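Local coordinates for gamma-glutamyltransferase 1 Threonine peptidase. MEROPS family T03 (Pseudomonas nitroreducens, PDB 7D9E), which transfers gamma-glutamyl groups from donors such as glutathione to amino acids or peptides, or hydrolyses them, as an N-terminal nucleophile enzyme, at residues B[102-105]-B[106-110]. Sequence-based numbering, arbitrary orientation.
Sequences FQVL and NNVYD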
loop_
_atom_site.group_PDB
_atom_site.type_symbol
_atom_site.label_atom_id
_atom_site.label_comp_id
_atom_site.label_asym_id
_atom_site.label_seq_id
_atom_site.Cartn_x
_atom_site.Cartn_y
_atom_site.Cartn_z
ATOM N N PHE B 102 -1.801 -10.926 6.274
ATOM C CA PHE B 102 -2.449 -12.049 6.944
ATOM C C PHE B 102 -1.472 -13.189 7.163
ATOM O O PHE B 102 -1.428 -13.769 8.251
ATOM C CB PHE B 102 -3.624 -12.494 6.073
ATOM C CG PHE B 102 -4.392 -13.691 6.574
ATOM C CD1 PHE B 102 -4.849 -13.777 7.888
ATOM C CD2 PHE B 102 -4.743 -14.697 5.687
ATOM C CE1 PHE B 102 -5.627 -14.856 8.287
ATOM C CE2 PHE B 102 -5.505 -15.773 6.101
ATOM C CZ PHE B 102 -5.941 -15.840 7.388
ATOM N N GLN B 103 -0.679 -13.525 6.138
ATOM C CA GLN B 103 0.285 -14.607 6.288
ATOM C C GLN B 103 1.328 -14.261 7.335
ATOM O O GLN B 103 1.653 -15.088 8.183
ATOM C CB GLN B 103 0.925 -14.933 4.933
ATOM C CG GLN B 103 -0.036 -15.719 4.026
ATOM C CD GLN B 103 0.436 -15.787 2.591
ATOM O OE1 GLN B 103 1.109 -16.750 2.187
ATOM N NE2 GLN B 103 0.094 -14.772 1.811
ATOM N N VAL B 104 1.840 -13.032 7.320
ATOM C CA VAL B 104 2.825 -12.669 8.330
ATOM C C VAL B 104 2.216 -12.746 9.730
ATOM O O VAL B 104 2.861 -13.230 10.674
ATOM C CB VAL B 104 3.462 -11.303 8.035
ATOM C CG1 VAL B 104 4.376 -10.869 9.179
ATOM C CG2 VAL B 104 4.264 -11.339 6.728
ATOM N N LEU B 105 0.973 -12.263 9.891
ATOM C CA LEU B 105 0.311 -12.350 11.192
ATOM C C LEU B 105 0.145 -13.801 11.622
ATOM O O LEU B 105 0.347 -14.141 12.799
ATOM C CB LEU B 105 -1.047 -11.645 11.147
ATOM C CG LEU B 105 -0.990 -10.134 10.976
ATOM C CD1 LEU B 105 -2.411 -9.608 10.731
ATOM C CD2 LEU B 105 -0.393 -9.455 12.184
ATOM N N ASN B 106 -0.260 -14.669 10.690
ATOM C CA ASN B 106 -0.365 -16.086 11.030
ATOM C C ASN B 106 0.987 -16.638 11.476
ATOM O O ASN B 106 1.065 -17.408 12.435
ATOM C CB ASN B 106 -0.852 -16.898 9.830
ATOM C CG ASN B 106 -2.289 -16.583 9.452
ATOM O OD1 ASN B 106 -3.021 -15.948 10.199
ATOM N ND2 ASN B 106 -2.705 -17.105 8.317
ATOM N N ASN B 107 2.056 -16.236 10.798
ATOM C CA ASN B 107 3.386 -16.752 11.123
ATOM C C ASN B 107 3.830 -16.312 12.510
ATOM O O ASN B 107 4.436 -17.098 13.253
ATOM C CB ASN B 107 4.357 -16.249 10.059
ATOM C CG ASN B 107 4.055 -16.826 8.699
ATOM O OD1 ASN B 107 3.211 -17.718 8.574
ATOM N ND2 ASN B 107 4.746 -16.342 7.675
ATOM N N VAL B 108 3.546 -15.061 12.871
ATOM C CA VAL B 108 3.913 -14.553 14.189
ATOM C C VAL B 108 3.014 -15.128 15.277
ATOM O O VAL B 108 3.499 -15.573 16.319
ATOM C CB VAL B 108 3.867 -13.011 14.186
ATOM C CG1 VAL B 108 4.021 -12.471 15.597
ATOM C CG2 VAL B 108 4.919 -12.434 13.265
ATOM N N TYR B 109 1.694 -15.094 15.074
ATOM C CA TYR B 109 0.740 -15.351 16.150
ATOM C C TYR B 109 0.257 -16.787 16.243
ATOM O O TYR B 109 -0.178 -17.210 17.322
ATOM C CB TYR B 109 -0.463 -14.396 16.036
ATOM C CG TYR B 109 -0.089 -12.994 16.401
ATOM C CD1 TYR B 109 -0.061 -12.615 17.731
ATOM C CD2 TYR B 109 0.237 -12.054 15.451
ATOM C CE1 TYR B 109 0.292 -11.338 18.107
ATOM C CE2 TYR B 109 0.618 -10.776 15.814
ATOM C CZ TYR B 109 0.630 -10.416 17.134
ATOM O OH TYR B 109 0.993 -9.172 17.557
ATOM N N ASP B 110 0.284 -17.538 15.152
ATOM C CA ASP B 110 -0.123 -18.933 15.177
ATOM C C ASP B 110 1.048 -19.892 15.106
ATOM O O ASP B 110 1.073 -20.868 15.845
ATOM C CB ASP B 110 -1.100 -19.218 14.031
ATOM C CG ASP B 110 -2.421 -18.457 14.194
ATOM O OD1 ASP B 110 -2.637 -17.833 15.257
ATOM O OD2 ASP B 110 -3.238 -18.475 13.248
#
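Asn106 stands its amide steeply over one face of the ring of Phe102, one turn earlier near the C-terminal end of helix 97-109. ND2 sits 3.5 Å above the ring plane, over its centre, with the amide plane 73° from the ring, while Asn106 OD1 leans past the rim to 3.4 Å from Phe102 CE1. With CG anti to the backbone N (chi1 178°), the Phe102 ring is directed along the helix toward Asn106, whose chi1 of -68° brings the amide over it. Asn106 ND2 hydrogen-bonds to Tyr299 OH of the large subunit, a separate chain, and Asn106 OD1 to a bound glycerol, probably from the crystallisation liquor. Regular alpha-helical bonds run from Asn106 N to Phe102 O (2.9 Å) through Tyr109 N to Leu105 O (2.8 Å). On another flank Leu105 CD2 lies 4.0 Å from Tyr109 CE2, the two side chains running side by side, and Leu105 O meets the tyrosine ring at its edge. Val104 CG1 and Val108 CG2 touch more loosely, at 4.4 Å. The helix end is partly exposed at Tyr109 and Asp110, yet Trp257 of the large subunit meets the Tyr109 ring edge-to-face and its Lys282 forms a salt bridge with Asp110 OD2. This end of helix 97-109 packs through Val104, Leu105 and Tyr109 on the antiparallel sheet holding strands 77-81 and 84-90, through Asn107 on helix 115-120, and on the large subunit.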